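PDB 6NDS: 3-hydroxy-3-methylglutaryl-CoA lyase from Acinetobacter baumannii, which belongs to the HMGL-like family of TIM-barrel lyases and, in this crystal, holds coenzyme A and a zinc ion. Local coordinates for residues A[149-154]-A[185-190]; A[112-117]-A[157-162]. All blocks are in the same frame, centred on the assembly; numbering follows the deposited sequence.

Contact 1: residues A[149-154]-A[185-190]; sequences TVATTF and ADTTGM
Val150 and Ala185 join neighbouring parallel strands of a TIM barrel at their C-terminal ends, a buried strand-end contact in which side chains supplement backbone pairing, within the beta-alpha-beta unit of strand 145-151, helix 164-176 and strand 182-186. Ala185 N donates to Val150 O at 3.0 Å. Val150 O also accepts from Thr153 OG1, from the opposite face of the carbonyl plane, at 2.8 Å. The turn at Thr152 (phi 44°) then shifts the register, and Thr153 N, not Thr152 N, donates to Ala185 O at 3.1 Å, nearly along the C=O axis. Thr152 N turns to Thr187 OG1, which chi1 -52° sets beside its own N, in a straight bond (3.0 Å, 169°). Phe154 crosses Asp186 at about a right angle, its CD2 3.5 Å from Asp186 CB, while Thr153 CG2 sits over the centre of the ring. Asp186 OD1 accepts from Met190 N through its syn lone pair at 2.8 Å and also from a water that takes the Phe154 N-H. Thr187 OG1 is also bonded to a citrate, probably from the crystallisation liquor, consistent with a place beside the pocket; buried polar groups here pair through backbone bonds, threonine hydroxyls, a carboxylate and water.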
loop_
_atom_site.group_PDB
_atom_site.type_symbol
_atom_site.label_atom_id
_atom_site.label_comp_id
_atom_site.label_asym_id
_atom_site.label_seq_id
_atom_site.Cartn_x
_atom_site.Cartn_y
_atom_site.Cartn_z
ATOM N N THR A 149 10.586 -22.430 -5.496
ATOM C CA THR A 149 9.933 -21.172 -5.842
ATOM C C THR A 149 9.480 -21.175 -7.293
ATOM O O THR A 149 10.219 -21.592 -8.192
ATOM C CB THR A 149 10.867 -19.981 -5.610
ATOM O OG1 THR A 149 11.132 -19.840 -4.210
ATOM C CG2 THR A 149 10.244 -18.675 -6.121
ATOM N N VAL A 150 8.264 -20.695 -7.517
ATOM C CA VAL A 150 7.773 -20.395 -8.854
ATOM C C VAL A 150 7.674 -18.881 -8.953
ATOM O O VAL A 150 6.775 -18.275 -8.349
ATOM C CB VAL A 150 6.419 -21.059 -9.136
ATOM C CG1 VAL A 150 6.024 -20.828 -10.592
ATOM C CG2 VAL A 150 6.470 -22.544 -8.804
ATOM N N ALA A 151 8.610 -18.268 -9.686
ATOM C CA ALA A 151 8.566 -16.836 -9.955
ATOM C C ALA A 151 7.572 -16.532 -11.082
ATOM O O ALA A 151 7.091 -17.428 -11.781
ATOM C CB ALA A 151 9.960 -16.310 -10.307
ATOM N N THR A 152 7.257 -15.242 -11.241
ATOM C CA THR A 152 6.228 -14.736 -12.156
ATOM C C THR A 152 4.946 -15.567 -12.097
ATOM O O THR A 152 4.306 -15.809 -13.124
ATOM C CB THR A 152 6.751 -14.628 -13.604
ATOM O OG1 THR A 152 7.075 -15.921 -14.137
ATOM C CG2 THR A 152 8.000 -13.746 -13.667
ATOM N N THR A 153 4.544 -15.976 -10.886
ATOM C CA THR A 153 3.331 -16.778 -10.730
ATOM C C THR A 153 2.096 -16.011 -11.185
ATOM O O THR A 153 1.160 -16.595 -11.752
ATOM C CB THR A 153 3.181 -17.213 -9.265
ATOM O OG1 THR A 153 4.083 -18.298 -9.001
ATOM C CG2 THR A 153 1.748 -17.660 -8.943
ATOM N N PHE A 154 2.081 -14.698 -10.957
ATOM C CA PHE A 154 0.886 -13.887 -11.139
ATOM C C PHE A 154 0.946 -13.003 -12.384
ATOM O O PHE A 154 0.107 -12.106 -12.540
ATOM C CB PHE A 154 0.654 -13.041 -9.884
ATOM C CG PHE A 154 0.577 -13.851 -8.613
ATOM C CD1 PHE A 154 -0.635 -14.372 -8.178
ATOM C CD2 PHE A 154 1.713 -14.098 -7.861
ATOM C CE1 PHE A 154 -0.706 -15.130 -7.010
ATOM C CE2 PHE A 154 1.648 -14.846 -6.695
ATOM C CZ PHE A 154 0.429 -15.360 -6.267
ATOM N N ALA A 185 5.788 -16.527 -6.112
ATOM C CA ALA A 185 6.347 -15.181 -6.094
ATOM C C ALA A 185 5.696 -14.303 -7.156
ATOM O O ALA A 185 5.603 -14.697 -8.325
ATOM C CB ALA A 185 7.865 -15.235 -6.291
ATOM N N ASP A 186 5.294 -13.091 -6.744
ATOM C CA ASP A 186 4.805 -12.032 -7.640
ATOM C C ASP A 186 5.964 -11.077 -7.927
ATOM O O ASP A 186 6.093 -9.995 -7.344
ATOM C CB ASP A 186 3.631 -11.305 -6.997
ATOM C CG ASP A 186 3.033 -10.263 -7.900
ATOM O OD1 ASP A 186 3.318 -10.307 -9.111
ATOM O OD2 ASP A 186 2.283 -9.398 -7.404
ATOM N N THR A 187 6.790 -11.483 -8.892
ATOM C CA THR A 187 8.105 -10.881 -9.109
ATOM C C THR A 187 8.039 -9.393 -9.440
ATOM O O THR A 187 8.886 -8.615 -8.979
ATOM C CB THR A 187 8.803 -11.644 -10.228
ATOM O OG1 THR A 187 8.770 -13.036 -9.911
ATOM C CG2 THR A 187 10.255 -11.178 -10.387
ATOM N N THR A 188 7.080 -8.969 -10.267
ATOM C CA THR A 188 6.977 -7.545 -10.580
ATOM C C THR A 188 5.646 -6.950 -10.138
ATOM O O THR A 188 5.164 -5.987 -10.741
ATOM C CB THR A 188 7.198 -7.271 -12.066
ATOM O OG1 THR A 188 6.203 -7.952 -12.837
ATOM C CG2 THR A 188 8.587 -7.722 -12.487
ATOM N N GLY A 189 5.058 -7.490 -9.074
ATOM C CA GLY A 189 3.918 -6.841 -8.453
ATOM C C GLY A 189 2.723 -6.714 -9.375
ATOM O O GLY A 189 2.121 -5.641 -9.489
ATOM N N MET A 190 2.378 -7.811 -10.047
ATOM C CA MET A 190 1.257 -7.837 -10.971
ATOM C C MET A 190 -0.007 -8.454 -10.379
ATOM O O MET A 190 -1.061 -8.404 -11.032
ATOM C CB MET A 190 1.664 -8.588 -12.244
ATOM C CG MET A 190 2.785 -7.847 -13.009
ATOM S SD MET A 190 3.396 -8.758 -14.432
ATOM C CE MET A 190 2.060 -8.553 -15.602
HETATM O O HOH W 1 4.023 -12.396 -10.910
#

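Contact 2: residues A[112-117]-A[157-162]; sequences SASQTH and PFEGKI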
loop_
_atom_site.group_PDB
_atom_site.type_symbol
_atom_site.label_atom_id
_atom_site.label_comp_id
_atom_site.label_asym_id
_atom_site.label_seq_id
_atom_site.Cartn_x
_atom_site.Cartn_y
_atom_site.Cartn_z
ATOM N N SER A 112 11.175 -19.488 -13.125
ATOM C CA SER A 112 10.021 -18.652 -13.452
ATOM C C SER A 112 8.983 -19.436 -14.245
ATOM O O SER A 112 9.330 -20.271 -15.081
ATOM C CB SER A 112 10.450 -17.420 -14.255
ATOM O OG SER A 112 11.421 -16.672 -13.538
ATOM N N ALA A 113 7.696 -19.158 -13.988
ATOM C CA ALA A 113 6.642 -19.755 -14.805
ATOM C C ALA A 113 6.670 -19.229 -16.232
ATOM O O ALA A 113 6.145 -19.883 -17.140
ATOM C CB ALA A 113 5.266 -19.481 -14.185
ATOM N N SER A 114 7.241 -18.048 -16.434
ATOM C CA SER A 114 7.402 -17.464 -17.756
ATOM C C SER A 114 8.689 -17.986 -18.379
ATOM O O SER A 114 9.768 -17.804 -17.804
ATOM C CB SER A 114 7.454 -15.943 -17.649
ATOM O OG SER A 114 8.062 -15.381 -18.802
ATOM N N GLN A 115 8.576 -18.640 -19.539
ATOM C CA GLN A 115 9.781 -19.079 -20.239
ATOM C C GLN A 115 10.689 -17.896 -20.555
ATOM O O GLN A 115 11.914 -17.997 -20.425
ATOM C CB GLN A 115 9.416 -19.816 -21.523
ATOM C CG GLN A 115 10.606 -20.508 -22.166
ATOM C CD GLN A 115 10.926 -21.836 -21.514
ATOM O OE1 GLN A 115 11.438 -21.887 -20.398
ATOM N NE2 GLN A 115 10.618 -22.924 -22.211
ATOM N N THR A 116 10.107 -16.770 -20.984
ATOM C CA THR A 116 10.924 -15.609 -21.334
ATOM C C THR A 116 11.684 -15.091 -20.122
ATOM O O THR A 116 12.879 -14.777 -20.206
ATOM C CB THR A 116 10.056 -14.493 -21.914
ATOM O OG1 THR A 116 9.372 -14.960 -23.080
ATOM C CG2 THR A 116 10.922 -13.295 -22.273
ATOM N N HIS A 117 11.003 -14.979 -18.978
ATOM C CA HIS A 117 11.678 -14.506 -17.780
ATOM C C HIS A 117 12.721 -15.508 -17.288
ATOM O O HIS A 117 13.784 -15.108 -16.802
ATOM C CB HIS A 117 10.653 -14.209 -16.684
ATOM C CG HIS A 117 11.233 -13.522 -15.491
ATOM N ND1 HIS A 117 11.636 -14.207 -14.364
ATOM C CD2 HIS A 117 11.480 -12.214 -15.248
ATOM C CE1 HIS A 117 12.112 -13.348 -13.480
ATOM N NE2 HIS A 117 12.023 -12.133 -13.988
ATOM N N PRO A 157 6.569 -9.514 -16.628
ATOM C CA PRO A 157 6.789 -8.208 -17.270
ATOM C C PRO A 157 7.078 -8.302 -18.763
ATOM O O PRO A 157 6.987 -7.283 -19.463
ATOM C CB PRO A 157 7.998 -7.640 -16.507
ATOM C CG PRO A 157 8.737 -8.871 -16.030
ATOM C CD PRO A 157 7.652 -9.871 -15.691
ATOM N N PHE A 158 7.441 -9.483 -19.274
ATOM C CA PHE A 158 7.671 -9.679 -20.699
ATOM C C PHE A 158 6.457 -10.257 -21.411
ATOM O O PHE A 158 6.052 -9.757 -22.464
ATOM C CB PHE A 158 8.862 -10.618 -20.937
ATOM C CG PHE A 158 10.152 -10.133 -20.355
ATOM C CD1 PHE A 158 10.797 -9.030 -20.893
ATOM C CD2 PHE A 158 10.746 -10.810 -19.297
ATOM C CE1 PHE A 158 12.008 -8.592 -20.375
ATOM C CE2 PHE A 158 11.959 -10.375 -18.766
ATOM C CZ PHE A 158 12.588 -9.267 -19.311
ATOM N N GLU A 159 5.883 -11.326 -20.855
ATOM C CA GLU A 159 4.835 -12.085 -21.523
ATOM C C GLU A 159 3.434 -11.617 -21.156
ATOM O O GLU A 159 2.490 -11.868 -21.917
ATOM C CB GLU A 159 4.981 -13.579 -21.193
ATOM C CG GLU A 159 6.285 -14.200 -21.719
ATOM C CD GLU A 159 6.346 -15.719 -21.563
ATOM O OE1 GLU A 159 5.393 -16.307 -21.004
ATOM O OE2 GLU A 159 7.353 -16.326 -22.001
ATOM N N GLY A 160 3.283 -10.937 -20.037
ATOM C CA GLY A 160 1.962 -10.510 -19.581
ATOM C C GLY A 160 1.288 -11.598 -18.751
ATOM O O GLY A 160 1.832 -12.016 -17.725
ATOM N N LYS A 161 0.111 -12.048 -19.198
ATOM C CA LYS A 161 -0.631 -13.057 -18.450
ATOM C C LYS A 161 0.123 -14.380 -18.437
ATOM O O LYS A 161 0.756 -14.762 -19.425
ATOM C CB LYS A 161 -2.019 -13.264 -19.054
ATOM C CG LYS A 161 -2.916 -12.038 -19.040
ATOM C CD LYS A 161 -3.586 -11.835 -17.694
ATOM C CE LYS A 161 -4.884 -11.051 -17.854
ATOM N NZ LYS A 161 -5.442 -10.602 -16.549
ATOM N N ILE A 162 0.037 -15.082 -17.310
ATOM C CA ILE A 162 0.706 -16.361 -17.107
ATOM C C ILE A 162 -0.350 -17.412 -16.785
ATOM O O ILE A 162 -1.177 -17.214 -15.887
ATOM C CB ILE A 162 1.752 -16.268 -15.983
ATOM C CG1 ILE A 162 2.958 -15.432 -16.441
ATOM C CG2 ILE A 162 2.147 -17.663 -15.461
ATOM C CD1 ILE A 162 3.770 -16.067 -17.560
HETATM O O HOH W 2 6.034 -19.017 -20.696
#
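Glu159 meets Thr116 and Ser114 at the start of helix 115-122, and its side chain can be followed outward from the loop. CB points toward the helix, and CG stands beside Glu159's own backbone N, anti to its carbonyl carbon (chi1 -64°). There Glu159 CG lies 3.5 Å from Thr116 OG1 and almost as near Ser114 OG. Beyond CG the chain is extended, which carries Glu159 CD to 3.3 Å from Ser114 OG. At the tip Glu159 OE2 accepts twice from Thr116: the hydroxyl OG1 donates to its anti lone pair at 2.7 Å, and the backbone N comes from above the carboxylate plane at 3.0 Å. OE1 takes a bond from a water that in turn accepts from Gln115 N, so the carboxylate serves two amides of the helix's first turn, one directly and one through water. Ser114 is the N-cap of this helix, its OG anti to its own backbone N (chi1 160°) and accepting from His117 N in a nearly straight bond. Two adjoining beta-alpha connections of the TIM barrel meet here, where the loop between strand 145-151 and helix 164-176 folds over the helix that follows strand 106-112. The helix dipole would be expected to favour the carboxylate. Beside the polar grip, Thr116 turns its methyl CG2 to Phe158, 3.6 Å from Phe158 CB and nearly as close to CG. Phe158 also crosses the His117 side chain at about a right angle, its CE2 4.0 Å from His117 CD2. Ser112 OG lies in the plane of the imidazole at its edge and shares a short hydrogen bond with ND1. Ile162 reaches Ser114 CB with CD1 and Ala113 CB with CG2, and Pro311 of the second subunit packs on Phe158.

How the contacts relate
Strand 145-151 and the loop after it supply one segment to each contact, and the four segments alternate along the chain, so adjoining loops at the C-terminal ends of the barrel strands are joined to each other. The centres of contacts 1 and 2 lie 9 Å apart. Ala151 O is 2.9 Å from Ala113 N, probably as its acceptor, and Thr152 OG1 is 3.1 Å from Ser114 N, again a probable hydrogen bond. Both contacts lie close to bound ligands: the side chain of Thr187 is about 5 Å from the zinc ion, held by Asp25, His215 and His217, and that of His117 about 6 Å from coenzyme A. Asp186 also shares a backbone hydrogen bond with His215.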